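PDB 6W32: phosphatidylinositol transfer protein SFH5 from Saccharomyces cerevisiae, which binds and transfers phosphatidylinositol, regulates plasma-membrane phosphatidylinositol 4,5-bisphosphate and also binds heme. Local coordinates for residues 96-110 with 153-167. Sequence-based numbering, arbitrary orientation.
Sequences RREFNPLSCAYKEVH and KFVRYRIGLMEKGLS. With HEM (protoporphyrin IX containing Fe), chain D.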
loop_
_atom_site.group_PDB
_atom_site.type_symbol
_atom_site.label_atom_id
_atom_site.label_comp_id
_atom_site.label_asym_id
_atom_site.label_seq_id
_atom_site.Cartn_x
_atom_site.Cartn_y
_atom_site.Cartn_z
ATOM N N ARG A 96 -6.833 5.254 10.706
ATOM C CA ARG A 96 -5.413 5.474 10.957
ATOM C C ARG A 96 -5.136 5.707 12.433
ATOM O O ARG A 96 -4.045 5.391 12.906
ATOM C CB ARG A 96 -4.879 6.662 10.146
ATOM C CG ARG A 96 -5.163 6.643 8.650
ATOM C CD ARG A 96 -4.138 5.883 7.891
ATOM N NE ARG A 96 -2.794 6.462 7.910
ATOM C CZ ARG A 96 -1.802 5.995 7.142
ATOM N NH1 ARG A 96 -2.046 4.980 6.320
ATOM N NH2 ARG A 96 -0.574 6.501 7.187
ATOM N N ARG A 97 -6.095 6.278 13.169
ATOM C CA ARG A 97 -5.994 6.385 14.629
ATOM C C ARG A 97 -6.270 5.064 15.323
ATOM O O ARG A 97 -5.442 4.574 16.085
ATOM C CB ARG A 97 -6.988 7.383 15.178
ATOM C CG ARG A 97 -6.817 8.748 14.747
ATOM C CD ARG A 97 -7.784 9.597 15.569
ATOM N NE ARG A 97 -9.169 9.118 15.512
ATOM C CZ ARG A 97 -9.846 8.666 16.562
ATOM N NH1 ARG A 97 -9.255 8.627 17.763
ATOM N NH2 ARG A 97 -11.111 8.264 16.409
ATOM N N GLU A 98 -7.450 4.501 15.115
ATOM C CA GLU A 98 -7.842 3.351 15.904
ATOM C C GLU A 98 -6.916 2.165 15.667
ATOM O O GLU A 98 -6.145 1.794 16.552
ATOM C CB GLU A 98 -9.310 3.052 15.627
ATOM C CG GLU A 98 -10.111 4.372 15.575
ATOM C CD GLU A 98 -11.591 4.221 15.953
ATOM O OE1 GLU A 98 -12.042 4.938 16.895
ATOM O OE2 GLU A 98 -12.308 3.413 15.300
ATOM N N PHE A 99 -6.925 1.593 14.483
ATOM C CA PHE A 99 -5.792 0.802 14.016
ATOM C C PHE A 99 -4.567 1.700 14.155
ATOM O O PHE A 99 -4.723 2.922 14.181
ATOM C CB PHE A 99 -6.038 0.408 12.554
ATOM C CG PHE A 99 -5.381 -0.856 12.141
ATOM C CD1 PHE A 99 -6.127 -2.011 11.970
ATOM C CD2 PHE A 99 -4.013 -0.885 11.886
ATOM C CE1 PHE A 99 -5.531 -3.176 11.589
ATOM C CE2 PHE A 99 -3.409 -2.041 11.510
ATOM C CZ PHE A 99 -4.176 -3.195 11.350
ATOM N N ASN A 100 -3.342 1.195 14.206
ATOM C CA ASN A 100 -2.213 2.122 14.076
ATOM C C ASN A 100 -1.309 1.713 12.916
ATOM O O ASN A 100 -0.316 0.994 13.117
ATOM C CB ASN A 100 -1.441 2.202 15.388
ATOM C CG ASN A 100 -0.667 3.484 15.536
ATOM O OD1 ASN A 100 -0.268 4.110 14.547
ATOM N ND2 ASN A 100 -0.447 3.890 16.784
ATOM N N PRO A 101 -1.590 2.148 11.683
ATOM C CA PRO A 101 -0.750 1.664 10.566
ATOM C C PRO A 101 0.705 2.074 10.711
ATOM O O PRO A 101 1.594 1.247 10.479
ATOM C CB PRO A 101 -1.393 2.272 9.306
ATOM C CG PRO A 101 -2.532 3.144 9.800
ATOM C CD PRO A 101 -2.434 3.289 11.304
ATOM N N LEU A 102 0.983 3.316 11.114
ATOM C CA LEU A 102 2.376 3.721 11.285
ATOM C C LEU A 102 3.087 2.790 12.243
ATOM O O LEU A 102 4.251 2.433 12.030
ATOM C CB LEU A 102 2.462 5.151 11.810
ATOM C CG LEU A 102 2.360 6.289 10.810
ATOM C CD1 LEU A 102 2.946 7.561 11.424
ATOM C CD2 LEU A 102 3.064 5.907 9.523
ATOM N N SER A 103 2.392 2.372 13.306
ATOM C CA SER A 103 3.031 1.577 14.353
ATOM C C SER A 103 3.261 0.142 13.902
ATOM O O SER A 103 4.292 -0.442 14.235
ATOM C CB SER A 103 2.195 1.612 15.638
ATOM O OG SER A 103 2.329 0.395 16.351
ATOM N N CYS A 104 2.329 -0.428 13.125
ATOM C CA CYS A 104 2.564 -1.718 12.474
ATOM C C CYS A 104 3.900 -1.798 11.722
ATOM O O CYS A 104 4.542 -2.853 11.716
ATOM C CB CYS A 104 1.439 -2.011 11.501
ATOM S SG CYS A 104 -0.067 -2.518 12.277
ATOM N N ALA A 105 4.335 -0.711 11.082
ATOM C CA ALA A 105 5.584 -0.764 10.335
ATOM C C ALA A 105 6.811 -0.520 11.202
ATOM O O ALA A 105 7.809 -1.238 11.050
ATOM C CB ALA A 105 5.582 0.259 9.189
ATOM N N TYR A 106 6.765 0.471 12.103
ATOM C CA TYR A 106 7.973 1.022 12.715
ATOM C C TYR A 106 8.163 0.678 14.197
ATOM O O TYR A 106 9.212 1.015 14.773
ATOM C CB TYR A 106 7.985 2.546 12.545
ATOM C CG TYR A 106 7.908 2.975 11.113
ATOM C CD1 TYR A 106 8.703 2.379 10.139
ATOM C CD2 TYR A 106 7.032 3.969 10.717
ATOM C CE1 TYR A 106 8.637 2.786 8.809
ATOM C CE2 TYR A 106 6.941 4.361 9.384
ATOM C CZ TYR A 106 7.751 3.773 8.445
ATOM O OH TYR A 106 7.662 4.192 7.145
ATOM N N LYS A 107 7.200 0.035 14.819
ATOM C CA LYS A 107 7.277 -0.256 16.243
ATOM C C LYS A 107 6.992 -1.705 16.592
ATOM O O LYS A 107 7.657 -2.247 17.461
ATOM C CB LYS A 107 6.309 0.667 17.042
ATOM C CG LYS A 107 6.839 2.111 17.214
ATOM C CD LYS A 107 5.830 3.137 17.827
ATOM C CE LYS A 107 5.314 2.781 19.232
ATOM N NZ LYS A 107 4.097 1.878 19.244
ATOM N N GLU A 108 6.039 -2.354 15.938
ATOM C CA GLU A 108 5.574 -3.640 16.446
ATOM C C GLU A 108 6.517 -4.761 16.016
ATOM O O GLU A 108 7.270 -4.637 15.056
ATOM C CB GLU A 108 4.139 -3.916 15.974
ATOM C CG GLU A 108 3.179 -2.753 16.307
ATOM C CD GLU A 108 1.739 -2.961 15.811
ATOM O OE1 GLU A 108 1.283 -4.136 15.694
ATOM O OE2 GLU A 108 1.041 -1.938 15.585
ATOM N N VAL A 109 6.506 -5.844 16.757
ATOM C CA VAL A 109 7.326 -6.993 16.409
ATOM C C VAL A 109 6.447 -7.980 15.674
ATOM O O VAL A 109 5.267 -8.138 16.000
ATOM C CB VAL A 109 7.991 -7.627 17.646
ATOM C CG1 VAL A 109 8.816 -6.583 18.372
ATOM C CG2 VAL A 109 6.957 -8.223 18.588
ATOM N N HIS A 110 7.000 -8.615 14.648
ATOM C CA HIS A 110 6.214 -9.528 13.830
ATOM C C HIS A 110 6.903 -10.868 13.759
ATOM O O HIS A 110 8.133 -10.925 13.705
ATOM C CB HIS A 110 5.997 -8.981 12.415
ATOM C CG HIS A 110 5.278 -7.679 12.395
ATOM N ND1 HIS A 110 3.952 -7.563 12.754
ATOM C CD2 HIS A 110 5.714 -6.426 12.118
ATOM C CE1 HIS A 110 3.597 -6.290 12.679
ATOM N NE2 HIS A 110 4.647 -5.581 12.291
ATOM N N LYS A 153 -2.769 -10.812 13.735
ATOM C CA LYS A 153 -1.357 -10.454 13.752
ATOM C C LYS A 153 -0.759 -10.481 12.353
ATOM O O LYS A 153 0.115 -9.665 12.041
ATOM C CB LYS A 153 -0.561 -11.316 14.733
ATOM C CG LYS A 153 -0.150 -10.468 15.989
ATOM C CD LYS A 153 0.775 -9.222 15.656
ATOM C CE LYS A 153 0.704 -8.076 16.742
ATOM N NZ LYS A 153 1.862 -7.086 16.753
ATOM N N PHE A 154 -1.238 -11.366 11.482
ATOM C CA PHE A 154 -0.837 -11.289 10.078
ATOM C C PHE A 154 -1.173 -9.923 9.491
ATOM O O PHE A 154 -0.283 -9.193 9.042
ATOM C CB PHE A 154 -1.513 -12.388 9.268
ATOM C CG PHE A 154 -1.013 -12.492 7.870
ATOM C CD1 PHE A 154 -0.024 -13.401 7.541
ATOM C CD2 PHE A 154 -1.543 -11.697 6.867
ATOM C CE1 PHE A 154 0.436 -13.510 6.235
ATOM C CE2 PHE A 154 -1.090 -11.789 5.575
ATOM C CZ PHE A 154 -0.091 -12.695 5.262
ATOM N N VAL A 155 -2.463 -9.554 9.502
ATOM C CA VAL A 155 -2.886 -8.278 8.934
ATOM C C VAL A 155 -2.047 -7.142 9.475
ATOM O O VAL A 155 -1.787 -6.158 8.785
ATOM C CB VAL A 155 -4.375 -8.031 9.194
ATOM C CG1 VAL A 155 -4.749 -6.643 8.741
ATOM C CG2 VAL A 155 -5.203 -9.033 8.467
ATOM N N ARG A 156 -1.611 -7.240 10.721
ATOM C CA ARG A 156 -0.775 -6.160 11.227
ATOM C C ARG A 156 0.613 -6.224 10.607
ATOM O O ARG A 156 1.188 -5.185 10.259
ATOM C CB ARG A 156 -0.718 -6.201 12.741
ATOM C CG ARG A 156 -1.971 -5.748 13.421
ATOM C CD ARG A 156 -1.626 -5.231 14.855
ATOM N NE ARG A 156 -1.310 -3.805 14.899
ATOM C CZ ARG A 156 -2.254 -2.874 14.943
ATOM N NH1 ARG A 156 -1.932 -1.580 14.966
ATOM N NH2 ARG A 156 -3.539 -3.263 14.956
ATOM N N TYR A 157 1.141 -7.435 10.405
ATOM C CA TYR A 157 2.403 -7.585 9.687
ATOM C C TYR A 157 2.338 -6.905 8.322
ATOM O O TYR A 157 3.154 -6.023 8.020
ATOM C CB TYR A 157 2.746 -9.065 9.516
ATOM C CG TYR A 157 3.725 -9.251 8.418
ATOM C CD1 TYR A 157 5.034 -8.815 8.560
ATOM C CD2 TYR A 157 3.342 -9.798 7.206
ATOM C CE1 TYR A 157 5.944 -8.951 7.527
ATOM C CE2 TYR A 157 4.244 -9.929 6.157
ATOM C CZ TYR A 157 5.536 -9.505 6.329
ATOM O OH TYR A 157 6.419 -9.646 5.299
ATOM N N ARG A 158 1.338 -7.293 7.494
ATOM C CA ARG A 158 1.243 -6.863 6.097
ATOM C C ARG A 158 0.955 -5.371 5.958
ATOM O O ARG A 158 1.557 -4.696 5.112
ATOM C CB ARG A 158 0.161 -7.647 5.371
ATOM C CG ARG A 158 0.018 -7.204 3.913
ATOM C CD ARG A 158 0.892 -7.991 2.895
ATOM N NE ARG A 158 0.632 -7.488 1.548
ATOM C CZ ARG A 158 1.245 -6.420 1.052
ATOM N NH1 ARG A 158 2.158 -5.816 1.794
ATOM N NH2 ARG A 158 0.958 -5.952 -0.156
ATOM N N ILE A 159 0.008 -4.835 6.724
ATOM C CA ILE A 159 -0.116 -3.381 6.715
ATOM C C ILE A 159 1.228 -2.745 7.018
ATOM O O ILE A 159 1.520 -1.638 6.560
ATOM C CB ILE A 159 -1.191 -2.905 7.712
ATOM C CG1 ILE A 159 -2.491 -3.676 7.508
ATOM C CG2 ILE A 159 -1.458 -1.447 7.496
ATOM C CD1 ILE A 159 -3.033 -3.650 6.081
ATOM N N GLY A 160 2.065 -3.414 7.809
ATOM C CA GLY A 160 3.374 -2.864 8.087
ATOM C C GLY A 160 4.211 -2.776 6.828
ATOM O O GLY A 160 4.909 -1.783 6.597
ATOM N N LEU A 161 4.135 -3.801 5.980
ATOM C CA LEU A 161 4.858 -3.727 4.721
ATOM C C LEU A 161 4.229 -2.681 3.800
ATOM O O LEU A 161 4.943 -1.898 3.168
ATOM C CB LEU A 161 4.911 -5.112 4.083
ATOM C CG LEU A 161 5.812 -5.369 2.871
ATOM C CD1 LEU A 161 7.220 -5.005 3.201
ATOM C CD2 LEU A 161 5.718 -6.831 2.412
ATOM N N MET A 162 2.900 -2.607 3.757
ATOM C CA MET A 162 2.260 -1.574 2.959
ATOM C C MET A 162 2.769 -0.190 3.308
ATOM O O MET A 162 3.151 0.583 2.427
ATOM C CB MET A 162 0.753 -1.620 3.129
ATOM C CG MET A 162 0.043 -0.565 2.278
ATOM S SD MET A 162 0.248 -0.760 0.470
ATOM C CE MET A 162 -0.735 0.609 -0.141
ATOM N N GLU A 163 2.802 0.143 4.588
ATOM C CA GLU A 163 3.210 1.489 4.973
ATOM C C GLU A 163 4.682 1.750 4.661
ATOM O O GLU A 163 5.020 2.821 4.153
ATOM C CB GLU A 163 2.897 1.714 6.445
ATOM C CG GLU A 163 1.412 1.848 6.696
ATOM C CD GLU A 163 0.907 3.262 6.430
ATOM O OE1 GLU A 163 1.742 4.177 6.274
ATOM O OE2 GLU A 163 -0.323 3.473 6.422
ATOM N N LYS A 164 5.570 0.787 4.936
ATOM C CA LYS A 164 6.979 0.945 4.577
ATOM C C LYS A 164 7.150 1.191 3.075
ATOM O O LYS A 164 8.031 1.952 2.652
ATOM C CB LYS A 164 7.775 -0.293 4.993
ATOM C CG LYS A 164 8.214 -0.371 6.466
ATOM C CD LYS A 164 9.210 -1.514 6.696
ATOM C CE LYS A 164 8.938 -2.319 7.966
ATOM N NZ LYS A 164 8.488 -3.733 7.635
ATOM N N GLY A 165 6.315 0.555 2.250
ATOM C CA GLY A 165 6.407 0.788 0.817
ATOM C C GLY A 165 6.187 2.245 0.472
ATOM O O GLY A 165 6.970 2.844 -0.274
ATOM N N LEU A 166 5.137 2.846 1.050
ATOM C CA LEU A 166 4.803 4.225 0.747
ATOM C C LEU A 166 5.791 5.206 1.341
ATOM O O LEU A 166 5.766 6.380 0.946
ATOM C CB LEU A 166 3.409 4.579 1.240
ATOM C CG LEU A 166 2.290 3.568 1.045
ATOM C CD1 LEU A 166 1.075 3.972 1.849
ATOM C CD2 LEU A 166 1.946 3.487 -0.409
ATOM N N SER A 167 6.677 4.782 2.249
ATOM C CA SER A 167 7.708 5.755 2.599
ATOM C C SER A 167 8.680 5.997 1.461
ATOM O O SER A 167 9.545 6.863 1.597
ATOM C CB SER A 167 8.526 5.336 3.817
ATOM O OG SER A 167 9.603 6.270 3.994
HETATM C CHA HEM D . -4.534 -11.409 -2.466
HETATM C CHB HEM D . -2.341 -14.682 0.270
HETATM C CHC HEM D . -2.665 -17.872 -3.348
HETATM C CHD HEM D . -4.433 -14.403 -6.278
HETATM C C1A HEM D . -3.903 -12.034 -1.423
HETATM C C2A HEM D . -3.703 -11.420 -0.144
HETATM C C3A HEM D . -3.117 -12.330 0.661
HETATM C C4A HEM D . -2.923 -13.527 -0.143
HETATM C CMA HEM D . -2.656 -12.236 2.136
HETATM C CAA HEM D . -4.231 -9.997 0.097
HETATM C CBA HEM D . -3.237 -8.863 0.178
HETATM C CGA HEM D . -1.820 -9.163 -0.131
HETATM O O1A HEM D . -1.239 -9.823 0.788
HETATM O O2A HEM D . -1.256 -8.158 -0.679
HETATM C C1B HEM D . -2.289 -15.843 -0.443
HETATM C C2B HEM D . -1.797 -17.094 0.063
HETATM C C3B HEM D . -1.881 -17.988 -0.924
HETATM C C4B HEM D . -2.438 -17.324 -2.102
HETATM C CMB HEM D . -1.271 -17.281 1.502
HETATM C CAB HEM D . -1.443 -19.467 -0.860
HETATM C CBB HEM D . -2.250 -20.449 -1.220
HETATM C C1C HEM D . -3.152 -17.251 -4.483
HETATM C C2C HEM D . -3.391 -17.825 -5.827
HETATM C C3C HEM D . -3.883 -16.852 -6.627
HETATM C C4C HEM D . -3.972 -15.632 -5.839
HETATM C CMC HEM D . -3.113 -19.289 -6.261
HETATM C CAC HEM D . -4.265 -16.984 -8.128
HETATM C CBC HEM D . -3.934 -16.032 -9.031
HETATM C C1D HEM D . -4.680 -13.286 -5.528
HETATM C C2D HEM D . -5.334 -12.077 -5.969
HETATM C C3D HEM D . -5.373 -11.171 -4.735
HETATM C C4D HEM D . -4.735 -11.917 -3.706
HETATM C CMD HEM D . -5.885 -11.728 -7.354
HETATM C CAD HEM D . -5.894 -9.741 -4.548
HETATM C CBD HEM D . -4.661 -8.840 -4.412
HETATM C CGD HEM D . -5.127 -7.407 -4.343
HETATM O O1D HEM D . -4.267 -6.505 -4.070
HETATM O O2D HEM D . -6.389 -7.209 -4.299
HETATM N NA HEM D . -3.436 -13.317 -1.394
HETATM N NB HEM D . -2.672 -16.015 -1.757
HETATM N NC HEM D . -3.532 -15.959 -4.571
HETATM N ND HEM D . -4.355 -13.156 -4.165
HETATM FE FE HEM D . -3.398 -14.584 -3.006
#
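Arg-156 and Glu-108 meet side-on: NE donates to OE1 of Glu-108 at 2.7 Å and NH1 of Arg-156 to OE2 of Glu-108 at 3.1 Å, each oxygen using its syn lone pair, with guanidinium and carboxylate nearly coplanar. The anti lone pairs go to Lys-153 NZ at OE1 and to the Ser-103 hydroxyl at OE2, so each oxygen takes two donors, which fixes the carboxylate's rotation. A bend at chi3 (90°) turns the guanidinium flat onto Phe-99, the planes 15° apart and NH2 over the ring centre, a stacked cation-pi pair. A second salt bridge joins Arg-96 to Glu-163, whose side chain fits as a knob among Arg-96, Pro-101, Leu-102 and Ala-105; the short Arg-96–Glu-163 approach is doubtful, and Tyr-212 OH hydrogen-bonds Glu-163.

His-110 takes the CA of Tyr-157 over one face in a CH-pi contact, 3.7 Å from the ring centroid, and the Tyr-157 ring turns its edge to the face of that imidazole, a T-shaped pair. An almost straight bond from His-110 NE2 to Cys-104 O (2.8 Å) fixes the imidazole's rotation.

Backbones come closest at Ala-105 and Gly-160, CA to CA 3.8 Å, with no glycine side chain between. Helices 101-106 and 153-166 cross at -91°. Helix 153-166 belongs to the CRAL-TRIO (Sec14-like) domain; Arg-158, whose CB points away from segment 96-110, hydrogen-bonds a heme propionate through NE and NH2.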